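PDB 2OJH: uncharacterized protein Atu1656 from Agrobacterium tumefaciens, which is of unknown function but belongs to the TolB family and folds as a six-bladed beta-propeller. Local coordinates for residues Asp219-Pro224 with Thr273-Asn278. Numbering follows the deposited sequence.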
loop_
_atom_site.group_PDB
_atom_site.type_symbol
_atom_site.label_atom_id
_atom_site.label_comp_id
_atom_site.label_asym_id
_atom_site.label_seq_id
_atom_site.Cartn_x
_atom_site.Cartn_y
_atom_site.Cartn_z
ATOM N N ASP A 219 -7.728 -4.431 11.123
ATOM C CA ASP A 219 -6.712 -3.408 10.968
ATOM C C ASP A 219 -6.052 -3.793 9.683
ATOM O O ASP A 219 -5.714 -4.968 9.496
ATOM C CB ASP A 219 -5.732 -3.465 12.165
ATOM C CG ASP A 219 -6.366 -3.018 13.489
ATOM O OD1 ASP A 219 -7.293 -2.194 13.450
ATOM O OD2 ASP A 219 -5.910 -3.451 14.570
ATOM N N TRP A 220 -5.871 -2.819 8.778
ATOM C CA TRP A 220 -5.506 -3.129 7.414
ATOM C C TRP A 220 -4.485 -2.103 6.915
ATOM O O TRP A 220 -4.386 -0.988 7.443
ATOM C CB TRP A 220 -6.771 -3.044 6.540
ATOM C CG TRP A 220 -7.639 -4.313 6.526
ATOM C CD1 TRP A 220 -8.649 -4.659 7.393
ATOM C CD2 TRP A 220 -7.536 -5.366 5.580
ATOM N NE1 TRP A 220 -9.187 -5.895 7.020
ATOM C CE2 TRP A 220 -8.488 -6.339 5.909
ATOM C CE3 TRP A 220 -6.685 -5.591 4.472
ATOM C CZ2 TRP A 220 -8.629 -7.521 5.168
ATOM C CZ3 TRP A 220 -6.828 -6.763 3.752
ATOM C CH2 TRP A 220 -7.797 -7.700 4.090
ATOM N N PHE A 221 -3.739 -2.454 5.887
ATOM C CA PHE A 221 -2.872 -1.488 5.238
ATOM C C PHE A 221 -1.818 -0.804 6.137
ATOM O O PHE A 221 -1.704 0.431 6.107
ATOM C CB PHE A 221 -3.701 -0.392 4.519
ATOM C CG PHE A 221 -4.987 -0.882 3.907
ATOM C CD1 PHE A 221 -4.980 -1.856 2.882
ATOM C CD2 PHE A 221 -6.206 -0.358 4.342
ATOM C CE1 PHE A 221 -6.193 -2.342 2.340
ATOM C CE2 PHE A 221 -7.430 -0.822 3.798
ATOM C CZ PHE A 221 -7.426 -1.813 2.798
ATOM N N PRO A 222 -1.017 -1.574 6.909
ATOM C CA PRO A 222 0.069 -0.899 7.664
ATOM C C PRO A 222 1.174 -0.303 6.784
ATOM O O PRO A 222 1.711 -0.984 5.869
ATOM C CB PRO A 222 0.589 -2.018 8.597
ATOM C CG PRO A 222 0.287 -3.310 7.841
ATOM C CD PRO A 222 -1.056 -3.030 7.187
ATOM N N HIS A 223 1.464 0.993 7.003
ATOM C CA HIS A 223 2.609 1.634 6.404
ATOM C C HIS A 223 3.484 2.299 7.466
ATOM O O HIS A 223 3.103 3.312 8.035
ATOM C CB HIS A 223 2.154 2.621 5.311
ATOM C CG HIS A 223 1.231 2.003 4.305
ATOM N ND1 HIS A 223 1.634 0.996 3.457
ATOM C CD2 HIS A 223 -0.082 2.216 4.039
ATOM C CE1 HIS A 223 0.624 0.646 2.681
ATOM N NE2 HIS A 223 -0.426 1.379 3.003
ATOM N N PRO A 224 4.638 1.688 7.768
ATOM C CA PRO A 224 5.662 2.346 8.567
ATOM C C PRO A 224 6.203 3.635 7.905
ATOM O O PRO A 224 6.524 3.651 6.705
ATOM C CB PRO A 224 6.759 1.292 8.685
ATOM C CG PRO A 224 6.110 -0.010 8.404
ATOM C CD PRO A 224 5.003 0.302 7.420
ATOM N N THR A 273 -8.330 3.829 -0.091
ATOM C CA THR A 273 -7.879 4.909 0.790
ATOM C C THR A 273 -6.339 4.940 0.865
ATOM O O THR A 273 -5.719 5.999 0.680
ATOM C CB THR A 273 -8.557 4.797 2.196
ATOM O OG1 THR A 273 -9.947 5.064 2.037
ATOM C CG2 THR A 273 -7.997 5.796 3.197
HETATM N N MSE A 274 -5.709 3.790 1.130
HETATM C CA MSE A 274 -4.246 3.751 1.252
HETATM C C MSE A 274 -3.678 2.343 1.036
HETATM O O MSE A 274 -2.887 1.863 1.860
HETATM C CB MSE A 274 -3.757 4.327 2.612
HETATM C CG MSE A 274 -4.224 3.567 3.803
HETATM SE SE MSE A 274 -3.519 4.306 5.488
HETATM C CE MSE A 274 -4.260 6.139 5.291
ATOM N N ASN A 275 -4.041 1.661 -0.062
ATOM C CA ASN A 275 -3.573 0.260 -0.156
ATOM C C ASN A 275 -2.066 0.153 -0.159
ATOM O O ASN A 275 -1.497 -0.807 0.385
ATOM C CB ASN A 275 -4.108 -0.468 -1.403
ATOM C CG ASN A 275 -5.579 -0.551 -1.405
ATOM O OD1 ASN A 275 -6.252 0.432 -1.725
ATOM N ND2 ASN A 275 -6.114 -1.711 -1.018
ATOM N N SER A 276 -1.426 1.115 -0.806
ATOM C CA SER A 276 -0.003 1.035 -1.104
ATOM C C SER A 276 0.812 2.036 -0.253
ATOM O O SER A 276 0.227 2.965 0.334
ATOM C CB SER A 276 0.218 1.306 -2.584
ATOM O OG SER A 276 -0.226 0.196 -3.347
ATOM N N PRO A 277 2.147 1.849 -0.169
ATOM C CA PRO A 277 2.970 2.720 0.687
ATOM C C PRO A 277 2.745 4.196 0.390
ATOM O O PRO A 277 2.950 4.639 -0.751
ATOM C CB PRO A 277 4.396 2.291 0.385
ATOM C CG PRO A 277 4.299 0.875 -0.096
ATOM C CD PRO A 277 2.949 0.786 -0.816
ATOM N N ASN A 278 2.258 4.947 1.388
ATOM C CA ASN A 278 1.764 6.320 1.111
ATOM C C ASN A 278 2.479 7.540 1.770
ATOM O O ASN A 278 1.947 8.656 1.763
ATOM C CB ASN A 278 0.292 6.357 1.474
ATOM C CG ASN A 278 0.062 6.014 2.916
ATOM O OD1 ASN A 278 0.867 5.299 3.527
ATOM N ND2 ASN A 278 -1.006 6.549 3.487
#
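The imidazole of His-223 meets the 273-278 loop with both a face and an edge. Over one face lie Pro-277 CA, 3.9 Å from the ring centroid in a CH-pi contact, and, nearer the rim, the carbonyl O of Ser-276. Backbone carbon C of Phe-221 lies over the opposite face. The carbonyl oxygens of Met-274 and Asn-275 sit at the edge. CG of His-223 stands anti to its carbonyl carbon, beside the backbone N (chi1 -52°), on a side chain that leaves the strand toward the loop. NE2 of His-223 donates to Met-274 O at 2.8 Å, with an N-H...O angle of 160°, the acceptor lying close to the ring plane. Ser-276 O approaches the same nitrogen to 3.2 Å, but from above the ring and at an angle too poor for a bond. ND1 is hydrogen-bonded to Asp-179 OD2, and the two bonds together hold the ring's rotation. The selenium of Met-274, a selenomethionine, lies at the edge of the imidazole, 5.4 Å from its centroid. Asn-278 OD1 comes within 3.3 Å of His-223 CD2, the side chains crossing at about a right angle; this buried oxygen has no hydrogen-bond partner, whereas ND2 binds Ala-287 O. Phe-221 and Asn-275 lie side by side, pointing the same way, with ring and amide planes 64° apart. ND2, bonded to Gln-271, approaches the phenyl ring obliquely, 3.4 Å from CE1. Strand 217-224 is an outermost strand of its four-stranded antiparallel sheet; the contact's centre lies about 4 Å from the chain's centre, as expected of inter-blade packing around a beta-propeller axis.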